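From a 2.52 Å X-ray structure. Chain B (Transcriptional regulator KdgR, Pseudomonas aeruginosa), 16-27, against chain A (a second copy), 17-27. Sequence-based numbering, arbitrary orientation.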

# COMPACT_ATOMS: atom_id res chain seq x y z
N VAL B 16 -23.38 18.83 -12.14
CA VAL B 16 -22.85 19.35 -10.89
C VAL B 16 -23.61 18.71 -9.72
O VAL B 16 -23.04 18.50 -8.65
CB VAL B 16 -22.93 20.89 -10.84
CG1 VAL B 16 -22.06 21.46 -9.72
CG2 VAL B 16 -22.55 21.49 -12.19
N ARG B 17 -24.89 18.40 -9.91
CA ARG B 17 -25.62 17.69 -8.86
C ARG B 17 -25.28 16.21 -8.89
O ARG B 17 -24.89 15.62 -7.87
CB ARG B 17 -27.14 17.93 -8.97
CG ARG B 17 -27.93 17.20 -10.07
CD ARG B 17 -27.46 17.55 -11.49
NE ARG B 17 -27.46 18.99 -11.68
CZ ARG B 17 -26.75 19.63 -12.61
NH1 ARG B 17 -26.83 20.95 -12.68
NH2 ARG B 17 -25.98 18.96 -13.46
N SER B 18 -25.40 15.58 -10.05
CA SER B 18 -25.10 14.17 -10.20
C SER B 18 -23.61 13.90 -10.33
O SER B 18 -23.19 12.74 -10.35
CB SER B 18 -25.86 13.61 -11.42
OG SER B 18 -27.22 14.06 -11.41
N ALA B 19 -22.80 14.96 -10.42
CA ALA B 19 -21.36 14.82 -10.24
C ALA B 19 -21.04 14.23 -8.88
O ALA B 19 -20.10 13.43 -8.75
CB ALA B 19 -20.68 16.18 -10.41
N GLU B 20 -21.83 14.59 -7.87
CA GLU B 20 -21.60 14.16 -6.51
C GLU B 20 -22.21 12.80 -6.19
O GLU B 20 -21.74 12.15 -5.26
CB GLU B 20 -22.15 15.20 -5.52
CG GLU B 20 -21.70 16.61 -5.81
CD GLU B 20 -22.13 17.57 -4.73
OE1 GLU B 20 -21.31 17.85 -3.83
OE2 GLU B 20 -23.29 18.05 -4.79
N VAL B 21 -23.24 12.37 -6.92
CA VAL B 21 -23.70 11.01 -6.67
C VAL B 21 -22.65 10.02 -7.15
O VAL B 21 -22.44 8.98 -6.51
CB VAL B 21 -25.08 10.73 -7.31
CG1 VAL B 21 -25.09 11.11 -8.75
CG2 VAL B 21 -25.44 9.26 -7.17
N GLY B 22 -21.95 10.34 -8.24
CA GLY B 22 -20.80 9.56 -8.63
C GLY B 22 -19.85 9.32 -7.48
O GLY B 22 -19.58 8.18 -7.10
N THR B 23 -19.35 10.41 -6.88
CA THR B 23 -18.45 10.28 -5.73
C THR B 23 -19.17 9.71 -4.51
O THR B 23 -18.53 9.07 -3.69
CB THR B 23 -17.83 11.64 -5.40
OG1 THR B 23 -18.82 12.53 -4.89
CG2 THR B 23 -17.19 12.28 -6.66
N ASP B 24 -20.49 9.90 -4.40
CA ASP B 24 -21.22 9.26 -3.31
C ASP B 24 -21.10 7.74 -3.39
O ASP B 24 -20.87 7.07 -2.37
CB ASP B 24 -22.70 9.66 -3.34
CG ASP B 24 -22.93 11.07 -2.81
OD1 ASP B 24 -22.20 11.49 -1.89
OD2 ASP B 24 -23.86 11.75 -3.30
N ILE B 25 -21.24 7.19 -4.59
CA ILE B 25 -21.10 5.75 -4.74
C ILE B 25 -19.66 5.34 -4.45
O ILE B 25 -19.42 4.31 -3.79
CB ILE B 25 -21.57 5.32 -6.14
CG1 ILE B 25 -23.10 5.29 -6.16
CG2 ILE B 25 -20.99 3.97 -6.56
CD1 ILE B 25 -23.68 4.80 -7.45
N LEU B 26 -18.69 6.16 -4.88
CA LEU B 26 -17.30 5.92 -4.48
C LEU B 26 -17.16 5.74 -2.97
O LEU B 26 -16.45 4.84 -2.51
CB LEU B 26 -16.40 7.06 -4.96
CG LEU B 26 -15.42 6.75 -6.07
CD1 LEU B 26 -14.39 7.88 -6.19
CD2 LEU B 26 -14.74 5.43 -5.78
N LYS B 27 -17.81 6.61 -2.18
CA LYS B 27 -17.59 6.55 -0.73
C LYS B 27 -18.25 5.33 -0.12
O LYS B 27 -17.72 4.76 0.85
CB LYS B 27 -18.09 7.80 -0.01
CG LYS B 27 -17.83 9.10 -0.71
CD LYS B 27 -17.84 10.28 0.26
CE LYS B 27 -19.12 10.37 1.11
NZ LYS B 27 -20.40 10.44 0.35
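Chain A 17-27: RSAEVGTDILK

Two copies of the same helix cross closely at small residues near their N-terminal ends, a packing contact without hydrogen bonds between the two stretches that buries 339 Å² in all. Chain A is helical through K27(A), as chain B is through K27(B), and both helices continue beyond. S18(A) has phi/psi of -67/-25°, and the residues after it stay in the helical region; G22(A) N to S18(A) O at 3.1 Å and L26(A) N to G22(A) O at 3.0 Å are typical of its backbone hydrogen bonds. The N-to-C directions differ by 67° (signed crossing angle -67°), and the axes approach to 7.5 Å. Like residues face each other: the CA atoms of A19(B) and A19(A) are 4.7 Å apart, while those of T23(B) and T23(A) are 7.2 Å apart, so the backbones are closer at the alanines. Such an approach suits alanine and glycine. A19(A) CB lies 4.2 Å from G22(B) CA, on the side where a CB of G22(B) would point; an ideal CB there would sit only 3.2 Å from A19(A) CB, which is tight. The pair is not perfectly symmetric, since at G22(A) there is room for a CB. S18(A), chi1 t, points toward chain B and has the largest covered area, 59 Å². Its OG lies 2.9 Å from A19(B) N, but the angle is too poor for a hydrogen bond, and it is 3.2 Å from A19(B) CB. S18(B), chi1 m, points sideways instead. Further along, methyl groups meet: T23(A) CG2 is 4.1 Å from T23(B) CG2 and 4.1 Å from L26(B) CD1. L26(B) CD1 also reaches L26(A) CD2 at 4.4 Å, an apolar contact between residues that both point toward the partner helix.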

# COMPACT_ATOMS: atom_id res chain seq x y z
N ARG A 17 -23.82 11.67 -17.89
CA ARG A 17 -22.40 11.87 -18.20
C ARG A 17 -21.60 12.49 -17.05
O ARG A 17 -20.38 12.31 -16.99
CB ARG A 17 -22.30 12.74 -19.46
CG ARG A 17 -21.10 13.70 -19.54
CD ARG A 17 -19.84 12.97 -19.96
NE ARG A 17 -20.13 11.94 -20.95
CZ ARG A 17 -19.20 11.26 -21.60
NH1 ARG A 17 -17.91 11.50 -21.37
NH2 ARG A 17 -19.56 10.33 -22.49
N SER A 18 -22.27 13.17 -16.13
CA SER A 18 -21.58 14.03 -15.17
C SER A 18 -20.72 13.24 -14.20
O SER A 18 -19.75 13.78 -13.65
CB SER A 18 -22.61 14.88 -14.42
OG SER A 18 -22.08 15.38 -13.21
N ALA A 19 -21.05 11.97 -13.95
CA ALA A 19 -20.24 11.18 -13.03
C ALA A 19 -18.82 11.01 -13.56
O ALA A 19 -17.85 11.07 -12.79
CB ALA A 19 -20.89 9.82 -12.80
N GLU A 20 -18.69 10.79 -14.87
CA GLU A 20 -17.38 10.60 -15.47
C GLU A 20 -16.51 11.84 -15.29
O GLU A 20 -15.39 11.76 -14.76
CB GLU A 20 -17.52 10.26 -16.95
CG GLU A 20 -16.34 9.49 -17.51
CD GLU A 20 -16.76 8.49 -18.56
OE1 GLU A 20 -17.66 8.80 -19.37
OE2 GLU A 20 -16.20 7.37 -18.55
N VAL A 21 -17.02 12.99 -15.72
CA VAL A 21 -16.26 14.23 -15.67
C VAL A 21 -15.84 14.54 -14.24
O VAL A 21 -14.71 14.98 -14.00
CB VAL A 21 -17.07 15.36 -16.32
CG1 VAL A 21 -18.32 15.62 -15.53
CG2 VAL A 21 -16.24 16.62 -16.43
N GLY A 22 -16.71 14.29 -13.27
CA GLY A 22 -16.36 14.49 -11.89
C GLY A 22 -15.10 13.75 -11.49
O GLY A 22 -14.12 14.38 -11.07
N THR A 23 -15.09 12.42 -11.60
CA THR A 23 -13.90 11.71 -11.16
C THR A 23 -12.78 11.79 -12.18
O THR A 23 -11.61 11.64 -11.80
CB THR A 23 -14.22 10.26 -10.82
OG1 THR A 23 -14.91 9.63 -11.92
CG2 THR A 23 -15.06 10.19 -9.54
N ASP A 24 -13.10 12.04 -13.45
CA ASP A 24 -12.03 12.39 -14.38
C ASP A 24 -11.28 13.63 -13.91
O ASP A 24 -10.07 13.74 -14.09
CB ASP A 24 -12.58 12.60 -15.79
CG ASP A 24 -13.03 11.29 -16.47
OD1 ASP A 24 -12.58 10.19 -16.07
OD2 ASP A 24 -13.83 11.38 -17.43
N ILE A 25 -11.98 14.57 -13.26
CA ILE A 25 -11.31 15.72 -12.69
C ILE A 25 -10.53 15.32 -11.44
O ILE A 25 -9.39 15.74 -11.24
CB ILE A 25 -12.32 16.84 -12.41
CG1 ILE A 25 -12.84 17.41 -13.72
CG2 ILE A 25 -11.67 17.94 -11.57
CD1 ILE A 25 -13.93 18.46 -13.54
N LEU A 26 -11.15 14.50 -10.58
CA LEU A 26 -10.46 14.06 -9.38
C LEU A 26 -9.19 13.31 -9.75
O LEU A 26 -8.15 13.45 -9.08
CB LEU A 26 -11.39 13.18 -8.55
CG LEU A 26 -10.90 12.54 -7.26
CD1 LEU A 26 -10.58 13.58 -6.18
CD2 LEU A 26 -11.96 11.56 -6.75
N LYS A 27 -9.23 12.55 -10.83
CA LYS A 27 -8.07 11.79 -11.25
C LYS A 27 -6.95 12.72 -11.70
O LYS A 27 -5.77 12.43 -11.50
CB LYS A 27 -8.46 10.81 -12.36
CG LYS A 27 -7.29 10.06 -12.98
CD LYS A 27 -7.62 9.51 -14.36
CE LYS A 27 -8.59 8.35 -14.28
NZ LYS A 27 -8.72 7.61 -15.57